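Local coordinates for protein acetylxylan esterase A (Aspergillus awamori, PDB 5X6S) that removes acetyl side groups from the backbone of acetylated xylan, acting as a secreted serine esterase in the breakdown of plant hemicellulose, at residues Thr171-Trp176 with Thr213-Ala218; Phe221-Ser226 with Gly246-Gly251. All blocks are in the same frame, centred on the assembly; numbering follows the deposited sequence.

Interaction 1 (Thr171-Trp176 with Thr213-Ala218); sequences TTPEHW and TCKQWA. With NAG (2-acetamido-2-deoxy-beta-D-glucopyranose), chain C.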
loop_
_atom_site.group_PDB
_atom_site.type_symbol
_atom_site.label_atom_id
_atom_site.label_comp_id
_atom_site.label_asym_id
_atom_site.label_seq_id
_atom_site.Cartn_x
_atom_site.Cartn_y
_atom_site.Cartn_z
ATOM N N THR A 171 18.894 23.313 4.638
ATOM C CA THR A 171 18.134 23.827 3.510
ATOM C C THR A 171 16.650 23.900 3.876
ATOM O O THR A 171 16.305 23.748 5.028
ATOM C CB THR A 171 18.469 23.061 2.211
ATOM O OG1 THR A 171 17.980 23.789 1.059
ATOM C CG2 THR A 171 17.858 21.609 2.243
ATOM N N THR A 172 15.788 24.128 2.888
ATOM C CA THR A 172 14.381 24.380 3.111
ATOM C C THR A 172 13.553 23.100 3.079
ATOM O O THR A 172 14.008 22.120 2.496
ATOM C CB THR A 172 13.815 25.277 2.009
ATOM O OG1 THR A 172 14.112 24.667 0.753
ATOM C CG2 THR A 172 14.449 26.732 2.102
ATOM N N PRO A 173 12.359 23.124 3.694
ATOM C CA PRO A 173 11.349 22.076 3.516
ATOM C C PRO A 173 11.137 21.768 2.050
ATOM O O PRO A 173 11.034 20.607 1.672
ATOM C CB PRO A 173 10.078 22.674 4.128
ATOM C CG PRO A 173 10.540 23.794 5.039
ATOM C CD PRO A 173 11.977 24.100 4.757
ATOM N N GLU A 174 11.147 22.810 1.212
ATOM C CA GLU A 174 10.896 22.627 -0.226
ATOM C C GLU A 174 11.968 21.799 -0.907
ATOM O O GLU A 174 11.673 20.881 -1.673
ATOM C CB GLU A 174 10.698 23.973 -0.926
ATOM C CG GLU A 174 9.341 24.596 -0.560
ATOM C CD GLU A 174 9.251 25.214 0.879
ATOM O OE1 GLU A 174 10.313 25.515 1.533
ATOM O OE2 GLU A 174 8.091 25.418 1.336
ATOM N N HIS A 175 13.200 22.122 -0.589
ATOM C CA HIS A 175 14.351 21.500 -1.168
ATOM C C HIS A 175 14.527 20.034 -0.650
ATOM O O HIS A 175 14.740 19.104 -1.464
ATOM C CB HIS A 175 15.591 22.355 -0.900
ATOM C CG HIS A 175 16.826 21.862 -1.574
ATOM N ND1 HIS A 175 18.078 22.288 -1.210
ATOM C CD2 HIS A 175 17.008 20.969 -2.573
ATOM C CE1 HIS A 175 18.986 21.693 -1.957
ATOM N NE2 HIS A 175 18.361 20.883 -2.792
ATOM N N TRP A 176 14.415 19.827 0.658
ATOM C CA TRP A 176 14.405 18.450 1.169
ATOM C C TRP A 176 13.253 17.623 0.602
ATOM O O TRP A 176 13.439 16.434 0.312
ATOM C CB TRP A 176 14.348 18.374 2.688
ATOM C CG TRP A 176 15.601 18.667 3.388
ATOM C CD1 TRP A 176 15.789 19.638 4.334
ATOM C CD2 TRP A 176 16.863 17.979 3.265
ATOM N NE1 TRP A 176 17.093 19.607 4.769
ATOM C CE2 TRP A 176 17.766 18.597 4.157
ATOM C CE3 TRP A 176 17.310 16.889 2.504
ATOM C CZ2 TRP A 176 19.094 18.191 4.292
ATOM C CZ3 TRP A 176 18.626 16.488 2.629
ATOM C CH2 TRP A 176 19.506 17.141 3.507
ATOM N N THR A 213 15.290 16.876 9.001
ATOM C CA THR A 213 14.353 15.761 8.763
ATOM C C THR A 213 12.904 16.183 8.916
ATOM O O THR A 213 12.035 15.786 8.124
ATOM C CB THR A 213 14.680 14.559 9.703
ATOM O OG1 THR A 213 16.050 14.137 9.516
ATOM C CG2 THR A 213 13.750 13.414 9.432
ATOM N N CYS A 214 12.602 16.978 9.953
ATOM C CA CYS A 214 11.255 17.448 10.153
ATOM C C CYS A 214 10.838 18.392 9.019
ATOM O O CYS A 214 9.700 18.333 8.562
ATOM C CB CYS A 214 11.151 18.141 11.519
ATOM S SG CYS A 214 11.188 16.965 12.932
ATOM N N LYS A 215 11.767 19.228 8.574
ATOM C CA LYS A 215 11.584 20.050 7.356
ATOM C C LYS A 215 11.221 19.166 6.177
ATOM O O LYS A 215 10.192 19.402 5.504
ATOM C CB LYS A 215 12.866 20.799 7.026
ATOM C CG LYS A 215 13.169 22.036 7.893
ATOM C CD LYS A 215 14.568 22.495 7.597
ATOM C CE LYS A 215 14.923 23.819 8.213
ATOM N NZ LYS A 215 16.335 24.145 7.818
ATOM N N GLN A 216 12.050 18.153 5.927
ATOM C CA GLN A 216 11.827 17.225 4.792
ATOM C C GLN A 216 10.410 16.687 4.765
ATOM O O GLN A 216 9.681 16.866 3.764
ATOM C CB GLN A 216 12.812 16.089 4.837
ATOM C CG GLN A 216 12.593 15.065 3.732
ATOM C CD GLN A 216 13.813 14.166 3.568
ATOM O OE1 GLN A 216 14.133 13.386 4.451
ATOM N NE2 GLN A 216 14.523 14.319 2.462
ATOM N N TRP A 217 9.964 16.087 5.876
ATOM C CA TRP A 217 8.639 15.494 5.892
ATOM C C TRP A 217 7.503 16.483 5.888
ATOM O O TRP A 217 6.469 16.216 5.279
ATOM C CB TRP A 217 8.487 14.422 6.990
ATOM C CG TRP A 217 9.491 13.306 6.804
ATOM C CD1 TRP A 217 10.494 12.963 7.651
ATOM C CD2 TRP A 217 9.636 12.463 5.653
ATOM N NE1 TRP A 217 11.242 11.925 7.120
ATOM C CE2 TRP A 217 10.723 11.594 5.902
ATOM C CE3 TRP A 217 8.944 12.348 4.439
ATOM C CZ2 TRP A 217 11.139 10.622 4.983
ATOM C CZ3 TRP A 217 9.361 11.372 3.517
ATOM C CH2 TRP A 217 10.427 10.534 3.787
ATOM N N ALA A 218 7.697 17.626 6.542
ATOM C CA ALA A 218 6.768 18.754 6.435
ATOM C C ALA A 218 6.578 19.111 4.944
ATOM O O ALA A 218 5.470 19.196 4.487
ATOM C CB ALA A 218 7.287 19.957 7.220
HETATM C C1 NAG C . 24.247 18.168 -2.253
HETATM C C2 NAG C . 23.282 19.360 -2.250
HETATM C C3 NAG C . 22.798 19.710 -3.649
HETATM C C4 NAG C . 23.970 19.915 -4.570
HETATM C C5 NAG C . 24.895 18.707 -4.509
HETATM C C6 NAG C . 26.132 18.996 -5.294
HETATM C C7 NAG C . 21.847 19.757 -0.367
HETATM C C8 NAG C . 20.638 19.345 0.412
HETATM N N2 NAG C . 22.105 19.108 -1.466
HETATM O O3 NAG C . 22.096 20.935 -3.596
HETATM O O4 NAG C . 23.477 20.183 -5.882
HETATM O O5 NAG C . 25.307 18.398 -3.181
HETATM O O6 NAG C . 26.756 17.744 -5.425
HETATM O O7 NAG C . 22.568 20.633 0.035
#
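The N-terminal turn of helix 173-182 lies close against helix 208-221, with CA atoms 4.3 Å apart for P173 and K215 and 4.6 Å for W176 and Q216. T172 is the N-cap, its OG1 accepting from H175 N. K215 runs out extended: its CG passes P173 CD at 3.9 Å, and NZ reaches T171 O at 2.8 Å, in the carbonyl plane. NZ also forms a salt bridge with E212, whose carboxylate accepts from W176 NE1 and T171 N. The backbones bring the CB atoms of Q216 and W176 to 3.5 Å; CG anti to the Q216 backbone N (chi1 177°) and an extended chain carry NE2 to W176 O at 3.2 Å, almost straight at 176° but from above the carbonyl plane, while OE1 accepts from A147 N. Over the same face of the W176 indole, offset toward the rim, lie T171 CG2 and the acetamide methyl C8 of the N-glycan's NAG, 4.0 Å from W176 CH2. H175 sits next to this NAG, its ring edge meeting O3 and T171 OG1, the latter hydrogen-bonded to H175 ND1 at 2.7 Å. Two backbone carbonyls, T171 O just before the helix and W176 O in its first turn, are thus met by side-chain N-H groups, and E212 probably stabilises K215's charge.

Interaction 2 (Phe221-Ser226 with Gly246-Gly251); sequences FGYDYS and GDSLQG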
loop_
_atom_site.group_PDB
_atom_site.type_symbol
_atom_site.label_atom_id
_atom_site.label_comp_id
_atom_site.label_asym_id
_atom_site.label_seq_id
_atom_site.Cartn_x
_atom_site.Cartn_y
_atom_site.Cartn_z
ATOM N N PHE A 221 4.673 16.356 3.065
ATOM C CA PHE A 221 3.250 16.196 3.357
ATOM C C PHE A 221 2.442 17.493 3.165
ATOM O O PHE A 221 1.247 17.499 3.333
ATOM C CB PHE A 221 3.056 15.627 4.779
ATOM C CG PHE A 221 3.411 14.166 4.871
ATOM C CD1 PHE A 221 2.554 13.206 4.331
ATOM C CD2 PHE A 221 4.622 13.766 5.411
ATOM C CE1 PHE A 221 2.872 11.850 4.401
ATOM C CE2 PHE A 221 4.950 12.418 5.461
ATOM C CZ PHE A 221 4.078 11.485 4.980
ATOM N N GLY A 222 3.098 18.572 2.822
ATOM C CA GLY A 222 2.332 19.818 2.607
ATOM C C GLY A 222 2.026 20.581 3.903
ATOM O O GLY A 222 1.148 21.451 3.900
ATOM N N TYR A 223 2.732 20.227 4.995
ATOM C CA TYR A 223 2.597 20.899 6.301
ATOM C C TYR A 223 3.460 22.155 6.300
ATOM O O TYR A 223 4.532 22.164 5.729
ATOM C CB TYR A 223 3.096 19.995 7.439
ATOM C CG TYR A 223 2.307 18.717 7.616
ATOM C CD1 TYR A 223 0.935 18.695 7.383
ATOM C CD2 TYR A 223 2.941 17.507 8.018
ATOM C CE1 TYR A 223 0.186 17.536 7.530
ATOM C CE2 TYR A 223 2.199 16.344 8.188
ATOM C CZ TYR A 223 0.852 16.341 7.938
ATOM O OH TYR A 223 0.093 15.201 8.086
ATOM N N ASP A 224 2.986 23.195 6.966
ATOM C CA ASP A 224 3.789 24.369 7.198
ATOM C C ASP A 224 4.819 24.070 8.278
ATOM O O ASP A 224 4.450 23.915 9.459
ATOM C CB ASP A 224 2.859 25.529 7.643
ATOM C CG ASP A 224 3.610 26.857 7.837
ATOM O OD1 ASP A 224 4.860 26.859 7.798
ATOM O OD2 ASP A 224 2.915 27.898 7.995
ATOM N N TYR A 225 6.093 24.024 7.905
ATOM C CA TYR A 225 7.130 23.661 8.839
ATOM C C TYR A 225 7.143 24.594 10.067
ATOM O O TYR A 225 7.390 24.143 11.226
ATOM C CB TYR A 225 8.504 23.635 8.183
ATOM C CG TYR A 225 9.658 23.414 9.152
ATOM C CD1 TYR A 225 9.788 22.217 9.886
ATOM C CD2 TYR A 225 10.610 24.415 9.376
ATOM C CE1 TYR A 225 10.846 22.029 10.788
ATOM C CE2 TYR A 225 11.647 24.244 10.287
ATOM C CZ TYR A 225 11.773 23.048 10.994
ATOM O OH TYR A 225 12.861 22.883 11.863
ATOM N N SER A 226 6.858 25.888 9.819
ATOM C CA SER A 226 6.835 26.897 10.891
ATOM C C SER A 226 5.587 26.931 11.723
ATOM O O SER A 226 5.554 27.641 12.700
ATOM C CB SER A 226 7.087 28.298 10.296
ATOM O OG SER A 226 8.416 28.319 9.783
ATOM N N GLY A 246 1.278 17.197 11.993
ATOM C CA GLY A 246 -0.005 16.690 11.544
ATOM C C GLY A 246 -0.091 15.167 11.669
ATOM O O GLY A 246 0.757 14.549 12.325
ATOM N N ASP A 247 -1.115 14.555 11.074
ATOM C CA ASP A 247 -1.295 13.106 11.135
ATOM C C ASP A 247 -0.056 12.308 10.685
ATOM O O ASP A 247 0.179 11.209 11.224
ATOM C CB ASP A 247 -2.485 12.661 10.282
ATOM C CG ASP A 247 -3.828 13.070 10.876
ATOM O OD1 ASP A 247 -3.855 13.671 11.956
ATOM O OD2 ASP A 247 -4.860 12.767 10.240
ATOM N N SER A 248 0.729 12.855 9.750
ATOM C CA SER A 248 1.825 12.113 9.116
ATOM C C SER A 248 3.205 12.583 9.534
ATOM O O SER A 248 4.207 12.159 8.962
ATOM C CB SER A 248 1.684 12.159 7.572
ATOM O OG SER A 248 0.476 11.512 7.174
ATOM N N LEU A 249 3.272 13.500 10.524
ATOM C CA LEU A 249 4.555 13.928 11.018
ATOM C C LEU A 249 4.522 14.423 12.463
ATOM O O LEU A 249 3.833 15.412 12.774
ATOM C CB LEU A 249 5.200 15.018 10.150
ATOM C CG LEU A 249 6.517 15.525 10.654
ATOM C CD1 LEU A 249 7.669 14.483 10.667
ATOM C CD2 LEU A 249 6.990 16.753 9.896
ATOM N N GLN A 250 5.312 13.764 13.303
ATOM C CA GLN A 250 5.654 14.313 14.583
ATOM C C GLN A 250 7.132 14.178 14.895
ATOM O O GLN A 250 7.798 13.239 14.432
ATOM C CB GLN A 250 4.753 13.768 15.669
ATOM C CG GLN A 250 4.951 12.339 16.022
ATOM C CD GLN A 250 4.036 11.836 17.112
ATOM O OE1 GLN A 250 4.494 11.342 18.110
ATOM N NE2 GLN A 250 2.767 11.882 16.883
ATOM N N GLY A 251 7.663 15.138 15.637
ATOM C CA GLY A 251 9.059 15.127 15.998
ATOM C C GLY A 251 9.151 15.053 17.527
ATOM O O GLY A 251 8.312 15.646 18.217
#
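Y223 and F221 both bear on the turn that leads into strand 249-254. The phenol oxygen Y223 OH accepts from S248 N at 2.9 Å, with an N-H...O angle of 152°, so the ring's tip is tied to the backbone. G246 passes over one face of this ring, its CA 4.2 Å from the centroid in a CH-pi contact. L249 CB comes in at the ring edge, 3.8 Å from Y223 CE2, and F221 CB packs on the opposite face. The F221 ring receives S248 CB almost squarely over its centre, 3.4 Å from the centroid and 13° off the normal, a second CH-pi contact. Behind them, G222 ends helix 208-221 in a Schellman motif, its positive phi (83°) turning the chain between the two rings. Farther along, D224 OD1 accepts from S226 N in an Asx turn. On the other side, G246 to L249 form a type I beta turn, with G246 N bonded to L249 O and L249 N to G246 O: a two-residue beta hairpin joining antiparallel strands 240-246 and 249-254, packed against by the last residue of helix 208-221 and the loop that follows.

Helix 208-221 and the loop leaving its C-terminal end carry the two contacts, whose centres lie about 10 Å apart on the same side of the chain's centre. Interaction 1 closes before interaction 2 opens: the helix's later turns meet the N-terminal turn of helix 173-182, then its last residue and following loop meet the hairpin of strands 240-246 and 249-254. The two contacts touch directly. A218 O probably accepts a hydrogen bond from Y223 N at 3.0 Å, K215 CG packs on Y225 CZ, and L249 CD2 lies against C214 O. The helix therefore connects the glycan-bearing surface with the end of the alpha/beta-hydrolase sheet formed by strands 249-254, 240-246 and 230-232, both contacts being structural packing away from the probable catalytic serine, S119.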